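Local coordinates for protein tyrosine--tRNA ligase, mitochondrial (Coccidioides posadasii, PDB 5IJX) that probably attaches L-tyrosine to mitochondrial tRNA(Tyr) with the consumption of ATP, here as the catalytic part without the C-terminal region, at residues G192-R197 and Y217-G222; R197-S202 and E208-A213. All coordinates share one frame; numbering follows the deposited sequence.

Both contacts lie in the helical region between strands 164-168 and 233-239 of the class I catalytic domain, on the same side of the chain's centre and about 10 Å apart, centre to centre. The order along the chain is 192-197, 197-202, 208-213, 217-222, so contact 2 is nested inside the loop that contact 1 closes. Arg197 belongs to both, and Pro218 of contact 1 packs on Tyr199 of contact 2. Helices 191-195 and 198-205 follow one another, as do helices 212-215 and 217-229. Contact 1 reaches the tyrosine pocket through helix 217-229, and both contacts touch the second subunit, so this helical layer lies between the amino acid site and the dimer interface.

Contact 1 of 2, residues G192-R197 and Y217-G222; sequences GPMLGR and YPIMQG. With TYR (tyrosine), chain B.
Met194, modelled as selenomethionine, meets Pro218 and Ile219 where helix 191-195 packs against the start of helix 217-229, in the helical region inserted between strands 164-168 and 233-239 of the Rossmann-type core of this class I synthetase. The packing between the segments is purely apolar. The Met194 side chain leaves the backbone toward helix 217-229, and a bend at chi3 (76°) turns the terminal methyl onto both partners: CE is 3.8 Å from Pro218 CG and 3.8 Å from Ile219 CG1. The Ile219 side chain runs at about a right angle to that of Met194, and its CD1 comes 4.2 Å from the selenium, SE. Phe248 of helix 243-259 touches all three residues, while Ile212 of the second subunit packs on Met194 and Ile219, making this small core part of the dimer interface.

Polar contacts belong to the other side of helix 217-229, where tyrosine is bound. Tyr217 has its ring swung anti to the backbone N (chi1 -175°), and its OH accepts a hydrogen bond of 3.3 Å from the amino nitrogen N of the bound tyrosine, which lies at the ring edge. The same OH is also hydrogen-bonded to Asp73. One turn on, Gln221 reaches the ligand with an extended chain. Its OE1 takes a weak bond of 3.3 Å from the ligand N, and its amide carbon CD lies against the ligand ring at CE1. Gln236 OE1 and Gln242 OE1 both bond to Gln221 NE2, consistent with the amide being held with OE1 toward the ligand's amino group.

Contact 2 of 2, residues R197-S202 and E208-A213; sequences RDYVKS and EGMSIA
Met210, a selenomethionine in the model, reaches from the loop before helix 212-215 to Tyr199 and Val200, packing the loop that leads into that helix against helix 198-205 in the helical region of the catalytic domain. Its CB is directed at the helix, and CG carries the chain on across the gap, nearly straight to the selenium. SE then lies 4.1 Å from Val200 CG2. At chi3 (59°) the chain bends, and the terminal CE arrives at the edge of the Tyr199 ring, near its plane and 4.0 Å from CE1. Both partner side chains run at about a right angle to that of Met210.

On the helix side, the Tyr199 ring is held from another direction by Arg197: the guanidinium group has Tyr199 CE2 3.3 Å above its plane, over its centre, while Arg197 CG sits over one face of the ring, toward the rim. Arg197 NE also forms a salt bridge with Asp198 OD1, at 3.6 Å, and NH1 bonds to Asn245. One turn later, Ser202 OG gives Asp198 O a second donor beside Ser202 N. Leu191 of the second subunit packs on Met210, and backbone hydrogen bonds from Met210, Ile212 and Ala213 run to that subunit.

Between the two segments the join is thus made by methyl, selenium and aromatic carbon alone, so it rests on van der Waals contact, while the charges of Arg197 and Asp198 pair within segment 197-202, away from the join.

Contact 1 of 2, residues G192-R197 and Y217-G222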
ATOM      1  N   GLY A 192     -11.248   4.406  11.451  1.00 75.71           N
ATOM      2  CA  GLY A 192     -12.173   3.972  12.473  1.00 71.34           C
ATOM      3  C   GLY A 192     -13.072   2.839  12.021  1.00 69.94           C
ATOM      4  O   GLY A 192     -13.091   1.749  12.608  1.00 77.99           O
ATOM      5  N   PRO A 193     -13.845   3.081  10.961  1.00 68.06           N
ATOM      6  CA  PRO A 193     -14.720   2.017  10.437  1.00 69.27           C
ATOM      7  C   PRO A 193     -14.011   0.690  10.227  1.00 68.93           C
ATOM      8  O   PRO A 193     -14.550  -0.361  10.594  1.00 83.67           O
ATOM      9  CB  PRO A 193     -15.221   2.611   9.115  1.00 63.62           C
ATOM     10  CG  PRO A 193     -15.192   4.092   9.338  1.00 54.19           C
ATOM     11  CD  PRO A 193     -14.017   4.354  10.238  1.00 56.94           C
HETATM   12  N   MSE A 194     -12.816   0.705   9.650  1.00 69.04           N
HETATM   13  CA  MSE A 194     -12.072  -0.527   9.416  1.00 61.28           C
HETATM   14  C   MSE A 194     -11.673  -1.197  10.725  1.00 64.25           C
HETATM   15  O   MSE A 194     -11.784  -2.417  10.865  1.00 70.45           O
HETATM   16  CB  MSE A 194     -10.830  -0.248   8.581  1.00 61.04           C
HETATM   17  CG  MSE A 194     -11.140   0.060   7.138  1.00 59.09           C
HETATM   18 SE   MSE A 194      -9.536  -0.001   6.058  1.00 65.34          SE
HETATM   19  CE  MSE A 194      -9.300  -1.935   5.938  1.00 67.79           C
ATOM     20  N   LEU A 195     -11.198  -0.400  11.683  1.00 60.88           N
ATOM     21  CA  LEU A 195     -10.930  -0.933  13.012  1.00 64.53           C
ATOM     22  C   LEU A 195     -12.190  -1.452  13.688  1.00 67.03           C
ATOM     23  O   LEU A 195     -12.086  -2.144  14.708  1.00 57.93           O
ATOM     24  CB  LEU A 195     -10.277   0.137  13.891  1.00 60.88           C
ATOM     25  CG  LEU A 195      -8.876   0.589  13.479  1.00 65.11           C
ATOM     26  CD1 LEU A 195      -8.349   1.621  14.468  1.00 57.37           C
ATOM     27  CD2 LEU A 195      -7.916  -0.595  13.375  1.00 69.66           C
ATOM     28  N   GLY A 196     -13.371  -1.128  13.158  1.00 66.31           N
ATOM     29  CA  GLY A 196     -14.605  -1.706  13.655  1.00 70.28           C
ATOM     30  C   GLY A 196     -14.923  -3.089  13.128  1.00 78.25           C
ATOM     31  O   GLY A 196     -15.820  -3.746  13.664  1.00 89.81           O
ATOM     32  N   ARG A 197     -14.213  -3.546  12.097  1.00 77.70           N
ATOM     33  CA  ARG A 197     -14.458  -4.866  11.533  1.00 65.85           C
ATOM     34  C   ARG A 197     -14.359  -5.939  12.613  1.00 68.24           C
ATOM     35  O   ARG A 197     -13.597  -5.817  13.575  1.00 68.67           O
ATOM     36  CB  ARG A 197     -13.458  -5.145  10.410  1.00 75.33           C
ATOM     37  CG  ARG A 197     -13.658  -6.469   9.686  1.00 77.47           C
ATOM     38  CD  ARG A 197     -14.956  -6.494   8.891  1.00 77.96           C
ATOM     39  NE  ARG A 197     -15.225  -7.821   8.343  1.00 77.98           N
ATOM     40  CZ  ARG A 197     -14.742  -8.273   7.189  1.00 83.72           C
ATOM     41  NH1 ARG A 197     -13.958  -7.506   6.441  1.00 80.18           N
ATOM     42  NH2 ARG A 197     -15.045  -9.498   6.783  1.00 88.62           N
ATOM     43  N   TYR A 217      -5.720  -6.517   3.696  1.00 59.24           N
ATOM     44  CA  TYR A 217      -6.314  -7.481   2.772  1.00 55.34           C
ATOM     45  C   TYR A 217      -7.616  -6.977   2.165  1.00 47.36           C
ATOM     46  O   TYR A 217      -7.736  -6.970   0.924  1.00 48.96           O
ATOM     47  CB  TYR A 217      -6.520  -8.817   3.491  1.00 54.13           C
ATOM     48  CG  TYR A 217      -7.023  -9.915   2.585  1.00 64.81           C
ATOM     49  CD1 TYR A 217      -6.147 -10.829   2.018  1.00 61.62           C
ATOM     50  CD2 TYR A 217      -8.376 -10.034   2.290  1.00 75.17           C
ATOM     51  CE1 TYR A 217      -6.604 -11.834   1.188  1.00 68.16           C
ATOM     52  CE2 TYR A 217      -8.841 -11.030   1.459  1.00 78.91           C
ATOM     53  CZ  TYR A 217      -7.954 -11.929   0.911  1.00 76.97           C
ATOM     54  OH  TYR A 217      -8.422 -12.924   0.083  1.00 70.28           O
ATOM     55  N   PRO A 218      -8.614  -6.546   2.942  1.00 45.76           N
ATOM     56  CA  PRO A 218      -9.858  -6.069   2.318  1.00 45.15           C
ATOM     57  C   PRO A 218      -9.642  -4.887   1.398  1.00 53.14           C
ATOM     58  O   PRO A 218     -10.457  -4.666   0.493  1.00 50.02           O
ATOM     59  CB  PRO A 218     -10.741  -5.702   3.520  1.00 48.00           C
ATOM     60  CG  PRO A 218      -9.780  -5.433   4.630  1.00 51.14           C
ATOM     61  CD  PRO A 218      -8.627  -6.364   4.406  1.00 48.23           C
ATOM     62  N   ILE A 219      -8.573  -4.117   1.591  1.00 48.80           N
ATOM     63  CA  ILE A 219      -8.262  -3.055   0.642  1.00 46.35           C
ATOM     64  C   ILE A 219      -7.852  -3.656  -0.694  1.00 47.33           C
ATOM     65  O   ILE A 219      -8.324  -3.232  -1.753  1.00 51.97           O
ATOM     66  CB  ILE A 219      -7.167  -2.130   1.198  1.00 49.20           C
ATOM     67  CG1 ILE A 219      -7.614  -1.535   2.532  1.00 44.43           C
ATOM     68  CG2 ILE A 219      -6.862  -1.030   0.187  1.00 44.10           C
ATOM     69  CD1 ILE A 219      -6.600  -0.626   3.174  1.00 55.23           C
HETATM   70  N   MSE A 220      -6.967  -4.644  -0.669  1.00 56.34           N
HETATM   71  CA  MSE A 220      -6.528  -5.270  -1.907  1.00 57.15           C
HETATM   72  C   MSE A 220      -7.716  -5.874  -2.635  1.00 57.11           C
HETATM   73  O   MSE A 220      -7.854  -5.722  -3.849  1.00 59.96           O
HETATM   74  CB  MSE A 220      -5.481  -6.342  -1.637  1.00 44.18           C
HETATM   75  CG  MSE A 220      -4.185  -5.810  -1.060  1.00 49.49           C
HETATM   76 SE   MSE A 220      -2.837  -7.205  -0.945  0.59 43.58          SE
HETATM   77  CE  MSE A 220      -2.153  -7.128  -2.766  1.00 62.96           C
ATOM     78  N   GLN A 221      -8.586  -6.560  -1.891  1.00 52.35           N
ATOM     79  CA  GLN A 221      -9.750  -7.169  -2.525  1.00 59.10           C
ATOM     80  C   GLN A 221     -10.690  -6.107  -3.087  1.00 58.70           C
ATOM     81  O   GLN A 221     -11.213  -6.253  -4.202  1.00 55.69           O
ATOM     82  CB  GLN A 221     -10.473  -8.069  -1.526  1.00 70.63           C
ATOM     83  CG  GLN A 221     -11.776  -8.637  -2.045  1.00 67.80           C
ATOM     84  CD  GLN A 221     -12.242  -9.839  -1.252  1.00 61.57           C
ATOM     85  OE1 GLN A 221     -11.493 -10.399  -0.448  1.00 63.50           O
ATOM     86  NE2 GLN A 221     -13.487 -10.244  -1.471  1.00 54.98           N
ATOM     87  N   GLY A 222     -10.906  -5.026  -2.337  1.00 56.26           N
ATOM     88  CA  GLY A 222     -11.690  -3.924  -2.859  1.00 52.92           C
ATOM     89  C   GLY A 222     -11.090  -3.330  -4.117  1.00 56.22           C
ATOM     90  O   GLY A 222     -11.817  -2.869  -4.999  1.00 69.37           O
TER
HETATM   91  N   TYR B 501     -11.578 -13.720  -0.097  1.00 71.34           N
HETATM   92  CA  TYR B 501     -11.755 -14.886  -0.954  1.00 77.88           C
HETATM   93  C   TYR B 501     -11.553 -16.176  -0.159  1.00 80.94           C
HETATM   94  O   TYR B 501     -12.081 -17.237  -0.507  1.00 73.96           O
HETATM   95  CB  TYR B 501     -10.776 -14.835  -2.133  1.00 76.73           C
HETATM   96  CG  TYR B 501     -10.848 -13.564  -2.960  1.00 63.18           C
HETATM   97  CD1 TYR B 501     -12.059 -12.929  -3.202  1.00 55.85           C
HETATM   98  CD2 TYR B 501      -9.698 -13.001  -3.499  1.00 56.12           C
HETATM   99  CE1 TYR B 501     -12.122 -11.769  -3.959  1.00 57.41           C
HETATM  100  CE2 TYR B 501      -9.751 -11.843  -4.254  1.00 53.17           C
HETATM  101  CZ  TYR B 501     -10.963 -11.230  -4.482  1.00 56.95           C
HETATM  102  OH  TYR B 501     -11.011 -10.078  -5.235  1.00 52.88           O
HETATM  103  OXT TYR B 501     -10.851 -16.191   0.853  1.00 84.91           O

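Contact 2 of 2, residues R197-S202 and E208-A213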
ATOM      1  N   ARG A 197     -14.213  -3.546  12.097  1.00 77.70           N
ATOM      2  CA  ARG A 197     -14.458  -4.866  11.533  1.00 65.85           C
ATOM      3  C   ARG A 197     -14.359  -5.939  12.613  1.00 68.24           C
ATOM      4  O   ARG A 197     -13.597  -5.817  13.575  1.00 68.67           O
ATOM      5  CB  ARG A 197     -13.458  -5.145  10.410  1.00 75.33           C
ATOM      6  CG  ARG A 197     -13.658  -6.469   9.686  1.00 77.47           C
ATOM      7  CD  ARG A 197     -14.956  -6.494   8.891  1.00 77.96           C
ATOM      8  NE  ARG A 197     -15.225  -7.821   8.343  1.00 77.98           N
ATOM      9  CZ  ARG A 197     -14.742  -8.273   7.189  1.00 83.72           C
ATOM     10  NH1 ARG A 197     -13.958  -7.506   6.441  1.00 80.18           N
ATOM     11  NH2 ARG A 197     -15.045  -9.498   6.783  1.00 88.62           N
ATOM     12  N   ASP A 198     -15.139  -7.008  12.437  1.00 73.90           N
ATOM     13  CA  ASP A 198     -15.277  -8.020  13.480  1.00 72.85           C
ATOM     14  C   ASP A 198     -13.932  -8.656  13.830  1.00 70.11           C
ATOM     15  O   ASP A 198     -13.510  -8.646  14.992  1.00 74.64           O
ATOM     16  CB  ASP A 198     -16.290  -9.082  13.042  1.00 84.95           C
ATOM     17  CG  ASP A 198     -16.015  -9.614  11.649  1.00 87.14           C
ATOM     18  OD1 ASP A 198     -14.829  -9.799  11.307  1.00 87.96           O
ATOM     19  OD2 ASP A 198     -16.984  -9.840  10.891  1.00 81.26           O
ATOM     20  N   TYR A 199     -13.242  -9.226  12.836  1.00 72.28           N
ATOM     21  CA  TYR A 199     -12.013  -9.956  13.137  1.00 78.62           C
ATOM     22  C   TYR A 199     -10.890  -9.035  13.599  1.00 78.32           C
ATOM     23  O   TYR A 199      -9.938  -9.512  14.229  1.00 77.93           O
ATOM     24  CB  TYR A 199     -11.555 -10.777  11.926  1.00 68.79           C
ATOM     25  CG  TYR A 199     -11.236  -9.984  10.676  1.00 68.99           C
ATOM     26  CD1 TYR A 199     -10.080  -9.218  10.587  1.00 70.51           C
ATOM     27  CD2 TYR A 199     -12.076 -10.031   9.571  1.00 74.44           C
ATOM     28  CE1 TYR A 199      -9.783  -8.502   9.442  1.00 72.47           C
ATOM     29  CE2 TYR A 199     -11.786  -9.322   8.421  1.00 65.08           C
ATOM     30  CZ  TYR A 199     -10.639  -8.559   8.362  1.00 73.28           C
ATOM     31  OH  TYR A 199     -10.347  -7.852   7.216  1.00 74.42           O
ATOM     32  N   VAL A 200     -10.973  -7.739  13.301  1.00 79.16           N
ATOM     33  CA  VAL A 200      -9.984  -6.792  13.809  1.00 77.38           C
ATOM     34  C   VAL A 200     -10.176  -6.588  15.306  1.00 70.12           C
ATOM     35  O   VAL A 200      -9.221  -6.658  16.091  1.00 66.62           O
ATOM     36  CB  VAL A 200     -10.071  -5.463  13.039  1.00 74.14           C
ATOM     37  CG1 VAL A 200      -9.031  -4.483  13.550  1.00 79.36           C
ATOM     38  CG2 VAL A 200      -9.886  -5.697  11.549  1.00 55.75           C
ATOM     39  N   LYS A 201     -11.416  -6.327  15.725  1.00 61.61           N
ATOM     40  CA  LYS A 201     -11.726  -6.267  17.149  1.00 75.36           C
ATOM     41  C   LYS A 201     -11.316  -7.559  17.846  1.00 79.50           C
ATOM     42  O   LYS A 201     -10.686  -7.536  18.912  1.00 75.86           O
ATOM     43  CB  LYS A 201     -13.222  -6.004  17.345  1.00 85.98           C
ATOM     44  CG  LYS A 201     -13.703  -4.667  16.800  1.00 83.99           C
ATOM     45  CD  LYS A 201     -15.216  -4.532  16.919  1.00 83.57           C
ATOM     46  N   SER A 202     -11.657  -8.702  17.244  1.00 82.75           N
ATOM     47  CA  SER A 202     -11.351  -9.991  17.857  1.00 84.84           C
ATOM     48  C   SER A 202      -9.849 -10.175  18.038  1.00 82.99           C
ATOM     49  O   SER A 202      -9.377 -10.469  19.143  1.00 86.75           O
ATOM     50  CB  SER A 202     -11.928 -11.120  17.003  1.00 85.54           C
ATOM     51  OG  SER A 202     -13.343 -11.054  16.961  1.00 94.26           O
ATOM     52  N   GLU A 208      -3.412 -11.528  20.055  1.00 94.99           N
ATOM     53  CA  GLU A 208      -2.773 -12.159  18.904  1.00 91.06           C
ATOM     54  C   GLU A 208      -2.354 -11.112  17.879  1.00 93.19           C
ATOM     55  O   GLU A 208      -1.235 -11.149  17.357  1.00 89.78           O
ATOM     56  CB  GLU A 208      -3.723 -13.179  18.277  1.00 82.97           C
ATOM     57  CG  GLU A 208      -3.111 -13.990  17.142  1.00 87.87           C
ATOM     58  N   GLY A 209      -3.244 -10.174  17.580  1.00 97.47           N
ATOM     59  CA  GLY A 209      -2.917  -9.073  16.706  1.00 95.83           C
ATOM     60  C   GLY A 209      -2.880  -9.473  15.245  1.00 91.51           C
ATOM     61  O   GLY A 209      -3.275 -10.570  14.840  1.00 95.44           O
HETATM   62  N   MSE A 210      -2.385  -8.539  14.439  1.00 83.98           N
HETATM   63  CA  MSE A 210      -2.247  -8.752  13.009  1.00 74.47           C
HETATM   64  C   MSE A 210      -0.983  -8.113  12.485  1.00 70.28           C
HETATM   65  O   MSE A 210      -0.319  -7.345  13.178  1.00 75.94           O
HETATM   66  CB  MSE A 210      -3.424  -8.159  12.238  1.00 73.11           C
HETATM   67  CG  MSE A 210      -4.778  -8.304  12.879  1.00 67.10           C
HETATM   68 SE   MSE A 210      -6.042  -7.217  11.898  0.65 54.61          SE
HETATM   69  CE  MSE A 210      -5.863  -8.031  10.143  1.00 55.30           C
ATOM     70  N   SER A 211      -0.670  -8.434  11.239  1.00 62.23           N
ATOM     71  CA  SER A 211       0.264  -7.644  10.461  1.00 61.91           C
ATOM     72  C   SER A 211      -0.498  -6.558   9.712  1.00 62.27           C
ATOM     73  O   SER A 211      -1.721  -6.616   9.561  1.00 60.66           O
ATOM     74  CB  SER A 211       1.030  -8.525   9.476  1.00 57.53           C
ATOM     75  OG  SER A 211       0.172  -9.018   8.461  1.00 55.78           O
ATOM     76  N   ILE A 212       0.241  -5.548   9.252  1.00 56.22           N
ATOM     77  CA  ILE A 212      -0.356  -4.541   8.382  1.00 54.72           C
ATOM     78  C   ILE A 212      -0.823  -5.181   7.080  1.00 57.39           C
ATOM     79  O   ILE A 212      -1.855  -4.798   6.515  1.00 48.25           O
ATOM     80  CB  ILE A 212       0.642  -3.395   8.134  1.00 60.13           C
ATOM     81  CG1 ILE A 212       0.926  -2.647   9.444  1.00 58.55           C
ATOM     82  CG2 ILE A 212       0.123  -2.449   7.061  1.00 63.51           C
ATOM     83  CD1 ILE A 212      -0.307  -2.055  10.117  1.00 50.93           C
ATOM     84  N   ALA A 213      -0.073  -6.165   6.582  1.00 44.26           N
ATOM     85  CA  ALA A 213      -0.499  -6.878   5.383  1.00 52.02           C
ATOM     86  C   ALA A 213      -1.880  -7.495   5.578  1.00 60.54           C
ATOM     87  O   ALA A 213      -2.769  -7.338   4.733  1.00 57.98           O
ATOM     88  CB  ALA A 213       0.530  -7.947   5.019  1.00 51.06           C
TER